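Local atomic coordinates of MgGH51 (PDB entry 6ZQ1), a protein that probably releases terminal alpha-L-arabinofuranosyl units from arabinose-bearing polysaccharides, as a family 51 glycoside hydrolase with alpha-L-arabinofuranosidase activity. Residues Tyr18-Glu23 against Met220-Phe225; Gly229-Glu234 against Val348-Phe353; Thr424-Glu429 against Ala476-Pro481. All blocks are in the same frame, centred on the assembly; numbering follows the deposited sequence.

Overall arrangement
All three contacts belong to one barrel of eight parallel strands and meet at the bound imino-arabinitol EDG. Contact 1 pairs the first two strands, 20-21 and 224-227; contact 3 pairs the last two, 424-432 and 474-479. Their centres are about 9 Å apart, and a probable hydrogen bond from Gly-19 N to Ala-477 O, 3.2 Å, joins the first strand to the eighth and closes the barrel. Contact 2 lies about 17 Å from contact 1 and 14 Å from contact 3, centre to centre, in the segments that follow strands 224-227 and 345-348, a short helix and a loop. Glu-23, Asn-231, Asn-350 and Glu-429 each hydrogen-bond the ligand, so every contact contributes to its pocket.

Contact 1 of 3, residues Tyr18-Glu23 against Met220-Phe225; sequences YGLMFE and MGPSFF. With EDG (1,4-dideoxy-1,4-imino-L-arabinitol), chain F.
Gly-19 lies against one face of the Phe-224 ring, its CA 3.5 Å from the ring centroid and 17° off the normal, a CH-pi contact. Phe-224 holds CG between its backbone N and carbonyl carbon (chi1 72°), which swings the ring over the glycine; a CB on Gly-19 would collide with Phe-224 CD2. The same ring reaches Ala-476 and Ser-478. Leu-20 and Phe-225 point to the other side of the sheet. There Leu-20 crosses its neighbours obliquely, with CG 3.6 Å from Pro-222 CB and CD2 3.6 Å from Met-220 CE. This is the pairing of the first two strands of a (beta/alpha)8 barrel: Leu-20 and Phe-225 form a parallel bridge, and Leu-20 N donates to Phe-224 O at 2.9 Å. Further along, Phe-22 and Phe-225 run side by side in the same direction. The planes are 26° apart and the rings are offset enough to share little face, and Phe-225 CZ presses on Phe-22 CB at 3.3 Å. At the opposite end Ser-223 grips Tyr-18 O twice: its N donates in the carbonyl plane at 2.9 Å, its OG from above that plane at 2.6 Å. A water links the same oxygen to Gly-221 O. Glu-23 OE2 accepts a hydrogen bond from EDG O3'.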
# COMPACT_ATOMS: atom_id res chain seq x y z
N TYR A 18 13.27 5.54 6.75
CA TYR A 18 12.66 5.31 5.41
C TYR A 18 11.66 4.17 5.45
O TYR A 18 11.99 3.07 5.95
CB TYR A 18 13.72 5.05 4.35
CG TYR A 18 14.73 6.17 4.25
CD1 TYR A 18 14.37 7.38 3.69
CD2 TYR A 18 16.02 6.02 4.73
CE1 TYR A 18 15.28 8.41 3.62
CE2 TYR A 18 16.94 7.04 4.66
CZ TYR A 18 16.58 8.23 4.06
OH TYR A 18 17.48 9.26 4.03
N GLY A 19 10.45 4.44 4.94
CA GLY A 19 9.40 3.43 4.89
C GLY A 19 8.27 3.78 3.94
O GLY A 19 8.45 4.70 3.06
N LEU A 20 7.14 3.11 4.12
CA LEU A 20 6.04 3.04 3.12
C LEU A 20 4.78 3.59 3.77
O LEU A 20 4.60 3.41 5.00
CB LEU A 20 5.78 1.58 2.71
CG LEU A 20 6.95 0.83 2.08
CD1 LEU A 20 6.45 -0.48 1.51
CD2 LEU A 20 7.62 1.66 0.98
N MET A 21 3.94 4.23 2.97
CA MET A 21 2.58 4.69 3.37
C MET A 21 1.56 3.94 2.52
O MET A 21 1.58 4.08 1.29
CB MET A 21 2.41 6.20 3.15
CG MET A 21 1.05 6.75 3.56
SD MET A 21 -0.18 6.67 2.26
CE MET A 21 -1.65 7.13 3.17
N PHE A 22 0.62 3.26 3.18
CA PHE A 22 -0.40 2.47 2.50
C PHE A 22 -1.82 2.83 2.95
O PHE A 22 -2.13 3.01 4.13
CB PHE A 22 -0.17 0.99 2.72
CG PHE A 22 -1.05 0.17 1.84
CD1 PHE A 22 -0.67 -0.17 0.55
CD2 PHE A 22 -2.26 -0.33 2.32
CE1 PHE A 22 -1.47 -0.97 -0.25
CE2 PHE A 22 -3.07 -1.09 1.49
CZ PHE A 22 -2.68 -1.41 0.22
N GLU A 23 -2.67 2.93 1.95
CA GLU A 23 -4.14 2.82 2.06
C GLU A 23 -4.62 2.15 0.78
O GLU A 23 -3.85 2.11 -0.19
CB GLU A 23 -4.78 4.19 2.28
CG GLU A 23 -4.74 5.03 1.05
CD GLU A 23 -5.34 6.41 1.21
OE1 GLU A 23 -6.51 6.54 1.67
OE2 GLU A 23 -4.65 7.36 0.79
N MET A 220 12.68 -2.20 -1.88
CA MET A 220 12.97 -0.80 -1.46
C MET A 220 13.63 -0.76 -0.08
O MET A 220 14.08 0.30 0.30
CB MET A 220 11.69 0.04 -1.40
CG MET A 220 11.63 1.14 -2.40
SD MET A 220 10.07 2.04 -2.11
CE MET A 220 8.98 0.63 -2.15
N GLY A 221 13.70 -1.88 0.62
CA GLY A 221 14.28 -2.00 1.97
C GLY A 221 13.59 -1.09 2.98
O GLY A 221 14.26 -0.41 3.75
N PRO A 222 12.24 -1.06 3.05
CA PRO A 222 11.55 -0.18 3.98
C PRO A 222 11.67 -0.69 5.42
O PRO A 222 11.72 -1.93 5.61
CB PRO A 222 10.08 -0.25 3.51
CG PRO A 222 9.95 -1.66 2.92
CD PRO A 222 11.31 -1.92 2.28
N SER A 223 11.57 0.23 6.38
CA SER A 223 11.69 -0.09 7.83
C SER A 223 10.32 -0.04 8.50
O SER A 223 10.17 -0.56 9.60
CB SER A 223 12.65 0.88 8.50
OG SER A 223 12.13 2.22 8.44
N PHE A 224 9.35 0.63 7.88
CA PHE A 224 8.00 0.78 8.46
C PHE A 224 6.96 0.74 7.34
O PHE A 224 7.23 1.04 6.14
CB PHE A 224 7.88 2.03 9.35
CG PHE A 224 7.87 3.33 8.59
CD1 PHE A 224 6.71 3.76 7.97
CD2 PHE A 224 9.03 4.08 8.44
CE1 PHE A 224 6.71 4.94 7.22
CE2 PHE A 224 9.02 5.25 7.69
CZ PHE A 224 7.85 5.67 7.09
N PHE A 225 5.73 0.47 7.79
CA PHE A 225 4.52 0.52 6.96
C PHE A 225 3.39 1.24 7.70
O PHE A 225 2.88 0.73 8.72
CB PHE A 225 4.14 -0.92 6.63
CG PHE A 225 3.17 -1.13 5.50
CD1 PHE A 225 1.81 -1.11 5.73
CD2 PHE A 225 3.63 -1.49 4.24
CE1 PHE A 225 0.93 -1.42 4.70
CE2 PHE A 225 2.74 -1.80 3.22
CZ PHE A 225 1.39 -1.77 3.46
O2' EDG F . -4.33 11.51 3.83
C2' EDG F . -4.79 11.72 2.52
C1' EDG F . -4.16 12.97 1.91
N4' EDG F . -3.57 12.48 0.66
C3' EDG F . -4.46 10.55 1.58
O3' EDG F . -5.56 9.63 1.54
C4' EDG F . -4.24 11.24 0.22
C5' EDG F . -3.48 10.40 -0.80
O5' EDG F . -2.19 10.03 -0.35
O HOH W 1 15.19 3.43 7.47
O HOH W 2 14.60 1.71 5.33

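Contact 2 of 3, residues Gly229-Glu234 against Val348-Phe353; sequences GGNNLE and VGNEDF. With EDG (1,4-dideoxy-1,4-imino-L-arabinitol), chain F.
Asn-350 has CG anti to its backbone N (chi1 178°), while Glu-234 keeps CG beside its own N (chi1 -73°) and then extends, and the two side chains meet at about a right angle. Asn-350 ND2 donates to Glu-234 OE2 at 3.0 Å in a nearly straight bond, 173° at the hydrogen. The carboxylate oxygen lies in the amide plane, yet the amide comes from above the carboxylate plane. ND2 also donates to EDG O2' at 3.0 Å, so Glu-234 acts as a second-shell residue that fixes the amide facing the ligand. With alanine in place of Glu-234, the amide of Asn-350 would lose this acceptor and would probably be freer to turn away from EDG. On its other side, OD1 of Asn-350 accepts a weak bond from Gly-230 N, whose preceding peptide is cis, and another weak one from Arg-226. Asn-231 N donates to EDG O3' at 2.9 Å. Leu-233 CD2 packs 3.8 Å from Gly-349 C, and a water bridges Gly-229 O and Gly-349 O. The short, weakly bonded helix at about 231-234, just after strand 224-227, thus meets the loop between strand 345-348 and helix 359-373, where Asp-352 forms a salt bridge with Arg-362 of that helix.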
# COMPACT_ATOMS: atom_id res chain seq x y z
N GLY A 229 -4.55 4.03 6.64
CA GLY A 229 -4.72 5.30 5.88
C GLY A 229 -4.30 6.45 6.76
O GLY A 229 -4.04 6.24 7.95
N GLY A 230 -4.23 7.67 6.21
CA GLY A 230 -4.84 7.96 4.93
C GLY A 230 -6.36 8.10 5.01
O GLY A 230 -7.00 7.64 6.02
N ASN A 231 -6.95 8.70 3.97
CA ASN A 231 -8.41 8.96 3.90
C ASN A 231 -9.18 7.63 4.04
O ASN A 231 -10.28 7.67 4.57
CB ASN A 231 -8.84 9.64 2.61
CG ASN A 231 -8.58 11.13 2.68
OD1 ASN A 231 -7.94 11.60 3.61
ND2 ASN A 231 -9.07 11.84 1.67
N ASN A 232 -8.60 6.49 3.63
CA ASN A 232 -9.36 5.21 3.62
C ASN A 232 -9.58 4.73 5.06
O ASN A 232 -10.49 3.83 5.26
CB ASN A 232 -8.74 4.17 2.70
CG ASN A 232 -9.72 3.15 2.20
OD1 ASN A 232 -10.75 3.53 1.63
ND2 ASN A 232 -9.50 1.86 2.54
N LEU A 233 -8.93 5.34 6.05
CA LEU A 233 -9.20 5.07 7.49
C LEU A 233 -10.55 5.67 7.90
O LEU A 233 -11.28 5.02 8.67
CB LEU A 233 -8.09 5.66 8.36
CG LEU A 233 -8.33 5.64 9.85
CD1 LEU A 233 -8.19 4.20 10.38
CD2 LEU A 233 -7.40 6.59 10.56
N GLU A 234 -10.86 6.86 7.41
CA GLU A 234 -11.84 7.77 8.04
C GLU A 234 -13.29 7.40 7.71
O GLU A 234 -14.14 7.63 8.56
CB GLU A 234 -11.51 9.19 7.58
CG GLU A 234 -10.25 9.70 8.25
CD GLU A 234 -9.80 11.05 7.68
OE1 GLU A 234 -10.12 12.04 8.29
OE2 GLU A 234 -9.12 11.06 6.65
N VAL A 348 -3.18 9.00 15.58
CA VAL A 348 -4.55 9.30 16.10
C VAL A 348 -5.27 10.08 15.00
O VAL A 348 -5.09 11.35 14.91
CB VAL A 348 -4.50 10.01 17.47
CG1 VAL A 348 -5.90 10.34 17.97
CG2 VAL A 348 -3.74 9.19 18.49
N GLY A 349 -5.98 9.31 14.18
CA GLY A 349 -6.81 9.76 13.05
C GLY A 349 -5.96 9.92 11.80
O GLY A 349 -4.84 9.38 11.72
N ASN A 350 -6.46 10.70 10.87
CA ASN A 350 -5.72 11.09 9.65
C ASN A 350 -6.07 12.53 9.32
O ASN A 350 -7.29 12.83 9.26
CB ASN A 350 -6.14 10.23 8.45
CG ASN A 350 -5.43 10.62 7.18
OD1 ASN A 350 -4.21 10.52 7.14
ND2 ASN A 350 -6.18 11.08 6.18
N GLU A 351 -5.07 13.36 9.11
CA GLU A 351 -5.25 14.76 8.63
C GLU A 351 -6.39 15.44 9.40
O GLU A 351 -7.34 15.96 8.76
CB GLU A 351 -5.52 14.77 7.12
CG GLU A 351 -4.32 14.32 6.30
CD GLU A 351 -4.26 14.82 4.86
OE1 GLU A 351 -5.35 15.02 4.25
OE2 GLU A 351 -3.12 14.94 4.33
N ASP A 352 -6.28 15.48 10.73
CA ASP A 352 -7.31 16.10 11.59
C ASP A 352 -7.17 17.63 11.55
O ASP A 352 -7.98 18.30 12.21
CB ASP A 352 -7.28 15.52 12.99
CG ASP A 352 -7.82 14.10 13.00
OD1 ASP A 352 -9.07 13.95 12.99
OD2 ASP A 352 -7.01 13.15 12.90
N PHE A 353 -6.23 18.17 10.79
CA PHE A 353 -6.29 19.61 10.43
C PHE A 353 -7.58 19.93 9.65
O PHE A 353 -7.93 21.11 9.60
CB PHE A 353 -5.02 20.05 9.72
CG PHE A 353 -4.69 19.33 8.44
CD1 PHE A 353 -5.34 19.65 7.25
CD2 PHE A 353 -3.65 18.42 8.40
CE1 PHE A 353 -5.00 19.01 6.06
CE2 PHE A 353 -3.31 17.79 7.21
CZ PHE A 353 -3.96 18.11 6.04
O2' EDG F . -4.33 11.51 3.83
C2' EDG F . -4.79 11.72 2.52
C1' EDG F . -4.16 12.97 1.91
N4' EDG F . -3.57 12.48 0.66
C3' EDG F . -4.46 10.55 1.58
O3' EDG F . -5.56 9.63 1.54
C4' EDG F . -4.24 11.24 0.22
C5' EDG F . -3.48 10.40 -0.80
O5' EDG F . -2.19 10.03 -0.35
O HOH W 3 -3.13 8.17 9.90
O HOH W 4 -9.31 14.11 7.35

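Contact 3 of 3, residues Thr424-Glu429 against Ala476-Pro481; sequences TYFEGE and AASYAP. With EDG (1,4-dideoxy-1,4-imino-L-arabinitol), chain F.
Glu-427 is held to the neighbouring strand through both of its backbone polar groups. Its N donates to Ala-476 O at 2.8 Å, and its O accepts from Ser-478 N at 3.0 Å in a fairly straight bond, 166° at the hydrogen. The strands run parallel, their axes 11° apart. One residue on, Ser-478 OG donates to Gly-428 O at 2.8 Å, coming in from above the carbonyl plane, so a side chain takes over where the backbone ladder gives out. Ala-476 O has more company: Phe-426 CA makes a CA-H...O contact with it, and the Phe-426 ring turns its edge to it. With CG anti to the backbone N (chi1 173°), the Phe-426 ring stands on the face it shares with Ala-476, CD1 3.5 Å from Ala-476 CB, while Gly-428 CA sits over one ring face. The Glu-427 carboxylate lies on the other face of the sheet, where OE1 is hydrogen-bonded to Tyr-415 OH. At Glu-429, where the chain turns a corner, CB of Glu-429 touches Ala-480 CB at 3.8 Å and the carboxylate extends into the pocket. OE2 accepts from EDG O2' at 2.8 Å and forms a salt bridge with Arg-226; OE1 is hydrogen-bonded to Tyr-402 OH and lies 2.9 Å from EDG N4'. A glutamate at the end of the seventh barrel strand, facing Glu-351 after the fourth, is consistent with the nucleophile and acid/base pair of clan GH-A (beta/alpha)8 glycosidases.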
# COMPACT_ATOMS: atom_id res chain seq x y z
N THR A 424 9.38 14.46 17.95
CA THR A 424 9.85 13.89 16.67
C THR A 424 8.80 14.09 15.58
O THR A 424 7.61 14.29 15.90
CB THR A 424 10.35 12.46 16.85
OG1 THR A 424 9.25 11.66 17.27
CG2 THR A 424 11.51 12.43 17.82
N TYR A 425 9.25 14.09 14.34
CA TYR A 425 8.44 14.40 13.14
C TYR A 425 8.46 13.20 12.18
O TYR A 425 9.53 12.62 11.91
CB TYR A 425 8.93 15.71 12.53
CG TYR A 425 8.71 16.85 13.47
CD1 TYR A 425 7.49 17.52 13.48
CD2 TYR A 425 9.65 17.18 14.45
CE1 TYR A 425 7.25 18.53 14.40
CE2 TYR A 425 9.42 18.19 15.36
CZ TYR A 425 8.21 18.87 15.32
OH TYR A 425 7.94 19.84 16.22
N PHE A 426 7.27 12.85 11.71
CA PHE A 426 7.01 11.78 10.72
C PHE A 426 6.57 12.46 9.45
O PHE A 426 5.51 13.11 9.48
CB PHE A 426 5.93 10.82 11.23
CG PHE A 426 5.41 9.75 10.30
CD1 PHE A 426 6.20 9.20 9.30
CD2 PHE A 426 4.12 9.22 10.47
CE1 PHE A 426 5.71 8.21 8.47
CE2 PHE A 426 3.65 8.21 9.65
CZ PHE A 426 4.45 7.68 8.66
N GLU A 427 7.35 12.36 8.37
CA GLU A 427 6.92 12.95 7.08
C GLU A 427 6.05 11.89 6.38
O GLU A 427 6.54 11.21 5.47
CB GLU A 427 8.10 13.44 6.25
CG GLU A 427 7.62 14.37 5.13
CD GLU A 427 7.58 15.84 5.49
OE1 GLU A 427 8.03 16.18 6.60
OE2 GLU A 427 7.07 16.66 4.66
N GLY A 428 4.79 11.75 6.83
CA GLY A 428 3.97 10.54 6.59
C GLY A 428 3.45 10.43 5.16
O GLY A 428 3.07 9.32 4.77
N GLU A 429 3.39 11.55 4.41
CA GLU A 429 3.03 11.60 3.00
C GLU A 429 3.79 12.78 2.39
O GLU A 429 3.67 13.88 2.95
CB GLU A 429 1.54 11.92 2.77
CG GLU A 429 0.58 10.91 3.40
CD GLU A 429 -0.89 11.28 3.25
OE1 GLU A 429 -1.24 12.12 2.34
OE2 GLU A 429 -1.69 10.73 4.02
N ALA A 476 10.97 9.21 10.66
CA ALA A 476 10.26 8.40 9.63
C ALA A 476 9.76 9.27 8.49
O ALA A 476 9.37 10.44 8.73
CB ALA A 476 9.13 7.59 10.25
N ALA A 477 9.77 8.71 7.28
CA ALA A 477 9.38 9.44 6.06
C ALA A 477 8.91 8.46 4.98
O ALA A 477 9.61 7.53 4.69
CB ALA A 477 10.54 10.26 5.59
N SER A 478 7.73 8.69 4.43
CA SER A 478 7.15 7.89 3.33
C SER A 478 6.56 8.79 2.22
O SER A 478 5.70 9.63 2.52
CB SER A 478 6.09 6.94 3.85
OG SER A 478 5.26 7.57 4.85
N TYR A 479 6.89 8.45 0.98
CA TYR A 479 6.23 8.92 -0.26
C TYR A 479 4.77 8.47 -0.22
O TYR A 479 4.41 7.36 0.39
CB TYR A 479 6.93 8.35 -1.49
CG TYR A 479 6.49 8.89 -2.83
CD1 TYR A 479 5.34 8.42 -3.47
CD2 TYR A 479 7.25 9.86 -3.47
CE1 TYR A 479 4.97 8.92 -4.71
CE2 TYR A 479 6.92 10.33 -4.73
CZ TYR A 479 5.75 9.88 -5.34
OH TYR A 479 5.35 10.34 -6.56
N ALA A 480 3.89 9.26 -0.80
CA ALA A 480 2.49 8.81 -1.01
C ALA A 480 1.91 9.38 -2.29
O ALA A 480 2.26 10.50 -2.67
CB ALA A 480 1.64 9.15 0.20
N PRO A 481 0.97 8.66 -2.95
CA PRO A 481 0.62 7.27 -2.63
C PRO A 481 1.66 6.26 -3.13
O PRO A 481 2.43 6.51 -4.04
CB PRO A 481 -0.73 7.08 -3.33
CG PRO A 481 -1.22 8.48 -3.63
CD PRO A 481 0.06 9.20 -3.97
O2' EDG F . -4.33 11.51 3.83
C2' EDG F . -4.79 11.72 2.52
C1' EDG F . -4.16 12.97 1.91
N4' EDG F . -3.57 12.48 0.66
C3' EDG F . -4.46 10.55 1.58
O3' EDG F . -5.56 9.63 1.54
C4' EDG F . -4.24 11.24 0.22
C5' EDG F . -3.48 10.40 -0.80
O5' EDG F . -2.19 10.03 -0.35